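Local structure of flavin reductase domain protein, FMN-binding (Shewanella baltica, 3HMZ) at the interface of chains A and B. The protein binds FMN and is probably a flavin-dependent oxidoreductase of the flavoredoxin family that uses NAD or NADP. Coordinates in Å, arbitrary orientation; residue numbers count along the deposited sequence, not the author numbering. Chains: chain A/B, Flavin reductase domain protein, FMN-binding.

Contact 1: the interface of chains A and B. Residues chain A 24, 27-28, 169-170; chain B 183-184, 190.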
loop_
_atom_site.group_PDB
_atom_site.type_symbol
_atom_site.label_atom_id
_atom_site.label_comp_id
_atom_site.label_asym_id
_atom_site.label_seq_id
_atom_site.Cartn_x
_atom_site.Cartn_y
_atom_site.Cartn_z
ATOM N N ARG A 24 0.822 -1.995 11.670
ATOM C CA ARG A 24 2.172 -2.371 11.216
ATOM C C ARG A 24 2.184 -3.612 10.316
ATOM O O ARG A 24 3.092 -3.807 9.524
ATOM C CB ARG A 24 3.099 -2.583 12.388
ATOM C CG ARG A 24 3.334 -1.297 13.154
ATOM C CD ARG A 24 4.310 -1.510 14.214
ATOM N NE ARG A 24 4.498 -0.315 15.037
ATOM C CZ ARG A 24 5.311 -0.278 16.079
ATOM N NH1 ARG A 24 5.959 -1.362 16.470
ATOM N NH2 ARG A 24 5.425 0.849 16.774
ATOM N N ASN A 27 1.899 -1.950 6.926
ATOM C CA ASN A 27 2.587 -0.677 6.678
ATOM C C ASN A 27 3.534 -0.685 5.485
ATOM O O ASN A 27 3.660 0.326 4.791
ATOM C CB ASN A 27 3.277 -0.187 7.944
ATOM C CG ASN A 27 2.933 1.232 8.294
ATOM O OD1 ASN A 27 1.857 1.705 7.988
ATOM N ND2 ASN A 27 3.820 1.887 9.014
ATOM N N HIS A 28 4.132 -1.854 5.238
ATOM C CA HIS A 28 5.036 -2.056 4.127
ATOM C C HIS A 28 4.317 -2.292 2.774
ATOM O O HIS A 28 4.968 -2.534 1.758
ATOM C CB HIS A 28 6.026 -3.166 4.433
ATOM C CG HIS A 28 5.399 -4.497 4.646
ATOM N ND1 HIS A 28 4.446 -4.732 5.620
ATOM C CD2 HIS A 28 5.658 -5.686 4.068
ATOM C CE1 HIS A 28 4.101 -6.009 5.579
ATOM N NE2 HIS A 28 4.817 -6.610 4.637
ATOM N N TRP A 169 8.000 -6.779 12.261
ATOM C CA TRP A 169 8.296 -7.813 11.308
ATOM C C TRP A 169 9.733 -8.249 11.503
ATOM O O TRP A 169 10.588 -7.437 11.919
ATOM C CB TRP A 169 8.108 -7.329 9.864
ATOM C CG TRP A 169 6.689 -7.153 9.474
ATOM C CD1 TRP A 169 6.006 -6.005 9.428
ATOM C CD2 TRP A 169 5.770 -8.190 9.089
ATOM N NE1 TRP A 169 4.718 -6.217 8.981
ATOM C CE2 TRP A 169 4.534 -7.565 8.804
ATOM C CE3 TRP A 169 5.866 -9.575 8.981
ATOM C CZ2 TRP A 169 3.424 -8.270 8.366
ATOM C CZ3 TRP A 169 4.738 -10.288 8.562
ATOM C CH2 TRP A 169 3.547 -9.622 8.242
ATOM N N HIS A 170 9.990 -9.510 11.171
ATOM C CA HIS A 170 11.325 -10.111 11.285
ATOM C C HIS A 170 11.623 -10.916 10.033
ATOM O O HIS A 170 12.072 -12.033 10.104
ATOM C CB HIS A 170 11.396 -10.942 12.560
ATOM C CG HIS A 170 11.362 -10.121 13.803
ATOM N ND1 HIS A 170 12.467 -9.426 14.239
ATOM C CD2 HIS A 170 10.369 -9.845 14.674
ATOM C CE1 HIS A 170 12.152 -8.763 15.335
ATOM N NE2 HIS A 170 10.878 -8.981 15.602
ATOM N N TYR B 183 7.946 1.281 4.676
ATOM C CA TYR B 183 8.088 1.596 6.098
ATOM C C TYR B 183 7.361 0.678 7.028
ATOM O O TYR B 183 6.268 0.236 6.714
ATOM C CB TYR B 183 7.548 2.997 6.336
ATOM C CG TYR B 183 7.756 3.578 7.698
ATOM C CD1 TYR B 183 9.024 3.681 8.220
ATOM C CD2 TYR B 183 6.696 4.176 8.393
ATOM C CE1 TYR B 183 9.251 4.285 9.465
ATOM C CE2 TYR B 183 6.922 4.801 9.633
ATOM C CZ TYR B 183 8.198 4.865 10.142
ATOM O OH TYR B 183 8.401 5.518 11.351
ATOM N N ILE B 184 7.960 0.415 8.189
ATOM C CA ILE B 184 7.216 -0.239 9.287
ATOM C C ILE B 184 7.008 0.729 10.447
ATOM O O ILE B 184 5.858 1.142 10.725
ATOM C CB ILE B 184 7.863 -1.547 9.766
ATOM C CG1 ILE B 184 7.929 -2.552 8.620
ATOM C CG2 ILE B 184 7.072 -2.100 10.947
ATOM C CD1 ILE B 184 6.547 -2.904 7.996
ATOM N N TYR B 190 11.813 -1.696 5.045
ATOM C CA TYR B 190 12.308 -2.763 4.186
ATOM C C TYR B 190 12.393 -2.229 2.767
ATOM O O TYR B 190 11.513 -1.501 2.302
ATOM C CB TYR B 190 11.407 -3.982 4.179
ATOM C CG TYR B 190 11.393 -4.719 5.448
ATOM C CD1 TYR B 190 12.410 -5.579 5.771
ATOM C CD2 TYR B 190 10.339 -4.577 6.335
ATOM C CE1 TYR B 190 12.413 -6.272 7.007
ATOM C CE2 TYR B 190 10.302 -5.264 7.531
ATOM C CZ TYR B 190 11.342 -6.113 7.868
ATOM O OH TYR B 190 11.312 -6.816 9.060
#

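Contact 2: the interface of chains A and B. Residues chain A 194-197; chain B 188-190.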
loop_
_atom_site.group_PDB
_atom_site.type_symbol
_atom_site.label_atom_id
_atom_site.label_comp_id
_atom_site.label_asym_id
_atom_site.label_seq_id
_atom_site.Cartn_x
_atom_site.Cartn_y
_atom_site.Cartn_z
ATOM N N GLU A 194 15.423 -6.409 1.961
ATOM C CA GLU A 194 16.371 -6.091 3.015
ATOM C C GLU A 194 15.895 -4.997 3.980
ATOM O O GLU A 194 15.325 -4.000 3.557
ATOM C CB GLU A 194 17.670 -5.622 2.310
ATOM C CG GLU A 194 18.830 -5.303 3.183
ATOM C CD GLU A 194 20.105 -4.960 2.397
ATOM O OE1 GLU A 194 20.048 -4.825 1.134
ATOM O OE2 GLU A 194 21.178 -4.833 3.089
ATOM N N SER A 195 16.215 -5.171 5.270
ATOM C CA SER A 195 15.917 -4.197 6.282
ATOM C C SER A 195 16.956 -3.078 6.264
ATOM O O SER A 195 18.157 -3.334 6.154
ATOM C CB SER A 195 15.938 -4.821 7.661
ATOM O OG SER A 195 15.398 -3.884 8.602
ATOM N N PHE A 196 16.454 -1.861 6.415
ATOM C CA PHE A 196 17.221 -0.622 6.553
ATOM C C PHE A 196 16.714 0.180 7.745
ATOM O O PHE A 196 15.521 0.150 8.044
ATOM C CB PHE A 196 17.113 0.236 5.299
ATOM C CG PHE A 196 17.895 -0.325 4.154
ATOM C CD1 PHE A 196 17.357 -1.216 3.270
ATOM C CD2 PHE A 196 19.205 0.010 4.009
ATOM C CE1 PHE A 196 18.107 -1.724 2.240
ATOM C CE2 PHE A 196 19.935 -0.500 2.968
ATOM C CZ PHE A 196 19.406 -1.384 2.121
ATOM N N ASN A 197 17.636 0.853 8.452
ATOM C CA ASN A 197 17.331 1.704 9.597
ATOM C C ASN A 197 17.901 3.095 9.343
ATOM O O ASN A 197 19.119 3.201 9.108
ATOM C CB ASN A 197 17.983 1.112 10.836
ATOM C CG ASN A 197 17.320 -0.149 11.263
ATOM O OD1 ASN A 197 16.243 -0.144 11.854
ATOM N ND2 ASN A 197 17.986 -1.246 11.013
ATOM N N GLN B 188 12.770 2.212 10.813
ATOM C CA GLN B 188 12.929 0.947 10.113
ATOM C C GLN B 188 11.999 0.770 8.915
ATOM O O GLN B 188 10.783 0.913 9.010
ATOM C CB GLN B 188 12.799 -0.206 11.089
ATOM C CG GLN B 188 13.272 -1.573 10.536
ATOM C CD GLN B 188 12.148 -2.342 9.933
ATOM O OE1 GLN B 188 11.080 -2.439 10.545
ATOM N NE2 GLN B 188 12.367 -2.946 8.760
ATOM N N PHE B 189 12.637 0.434 7.809
ATOM C CA PHE B 189 12.028 0.177 6.521
ATOM C C PHE B 189 12.570 -1.123 5.954
ATOM O O PHE B 189 13.628 -1.603 6.341
ATOM C CB PHE B 189 12.445 1.247 5.496
ATOM C CG PHE B 189 12.063 2.679 5.836
ATOM C CD1 PHE B 189 12.786 3.414 6.791
ATOM C CD2 PHE B 189 11.071 3.340 5.117
ATOM C CE1 PHE B 189 12.461 4.727 7.092
ATOM C CE2 PHE B 189 10.755 4.697 5.395
ATOM C CZ PHE B 189 11.466 5.382 6.362
ATOM N N TYR B 190 11.813 -1.696 5.045
ATOM C CA TYR B 190 12.308 -2.763 4.186
ATOM C C TYR B 190 12.393 -2.229 2.767
ATOM O O TYR B 190 11.513 -1.501 2.302
ATOM C CB TYR B 190 11.407 -3.982 4.179
ATOM C CG TYR B 190 11.393 -4.719 5.448
ATOM C CD1 TYR B 190 12.410 -5.579 5.771
ATOM C CD2 TYR B 190 10.339 -4.577 6.335
ATOM C CE1 TYR B 190 12.413 -6.272 7.007
ATOM C CE2 TYR B 190 10.302 -5.264 7.531
ATOM C CZ TYR B 190 11.342 -6.113 7.868
ATOM O OH TYR B 190 11.312 -6.816 9.060
#

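Contact 1: the interface of chains A and B
B:Ile184 pushes its CD1 methyl into a notch of chain A walled by A:Trp169, A:His28 and the backbone of A:Arg24. The methyl lies 3.5 Å from the indole CD1 of A:Trp169, and the two side chains meet at about a right angle, so the isoleucine tip abuts the pyrrole part of the indole. A:His28 runs alongside the isoleucine, pointing the same way, with its CB 3.6 Å from that methyl. CG1 of B:Ile184 stands beside its own backbone N, opposite the carbonyl carbon (chi1 -60°), which directs the CG1 branch towards chain A. The carbonyl of the same residue is caught by A:Asn27, whose amide nitrogen ND2 donates to B:Ile184 O at 2.8 Å. This hydrogen bond is bent, 141° at the hydrogen, and ND2 sits tilted from the carbonyl plane. CD2 of B:Tyr183 lies 3.7 Å from A:Asn27 ND2. At the backbone end of A:Trp169, B:Tyr190 brings its phenol oxygen OH to 3.0 Å from A:Trp169 O. It comes from the flank of the carbonyl, so any hydrogen bond is strained and probably weak. Its ring rim also touches the tryptophan, CE2 lying 3.8 Å from CB of A:Trp169.

Behind this first shell, chain A holds its own indole. NE1 of A:Trp169 donates to the backbone A:Arg24 O of the 3-10 helix 19-25 at 3.0 Å, with the acceptor close to the ring plane, fixing the rotation of the indole. A:His28 has CG wedged between its backbone N and carbonyl carbon (chi1 63°), which swings CE1 over the rim of one indole face. These intrachain contacts set the shape of the surface that the isoleucine meets. In the deposited two-fold assembly, this apolar plug beside the A:Asn27 bond probably contributes to dimer formation, if this pair is the biological one.

Contact 2: the interface of chains A and B
A:Ser195 faces B:Gln188 and B:Tyr190 in an antiparallel beta pairing between the C-terminal strands 188-197 of two flavin reductase-like subunits. The register matches A:Ser195 with B:Tyr190, A:Phe196 with B:Phe189 and A:Asn197 with B:Gln188. At the middle pair the backbones exchange two nearly straight hydrogen bonds, A:Phe196 N to B:Phe189 O at 2.8 Å and B:Phe189 N to A:Phe196 O at 2.9 Å.

The side chain of B:Gln188 leaves with CG opposite its backbone N (chi1 -166°) and then bends at chi2 (-93°), which folds the amide back over its own strand. NE2 consequently lies 3.3 Å above the centre of the B:Tyr190 ring, while also making a weak hydrogen bond to A:Ser195 OG at 3.2 Å. NE2 also makes a weak bond to B:Phe189 O, which may favour the folded amide. With a leucine at B:Gln188, the hydroxyl of A:Ser195 would probably lose its amide donor, and the tyrosine face its polar cover. A:Ser195 itself sets its CA above and just outside the CD1/CE1 rim of B:Tyr190, 3.8 Å from CD1, with CB near CE1, on the side of the ring that NE2 of B:Gln188 also covers. Further along the same face of the paired strands, A:Asn197 brings OD1 to 3.5 Å from CB of B:Gln188, its amide plane turned 59° from that of the glutamine.

Contact 1 and contact 2 lie about 8 Å apart, measured between the centres of their C-alpha atoms, and share B:Tyr190. Within strand 188-197 of chain B this residue serves both: its backbone and one rim of its ring belong to contact 2, while OH and CE2 reach contact 1. Strand 181-185, just before it in sequence, supplies the rest of chain B's part in contact 1. The C-terminal region of one subunit is therefore held by a pairing of strands and by side-chain docking. Two-fold symmetry repeats both contacts with the chains exchanged, consistent with a stable dimer, though the structure alone does not prove one.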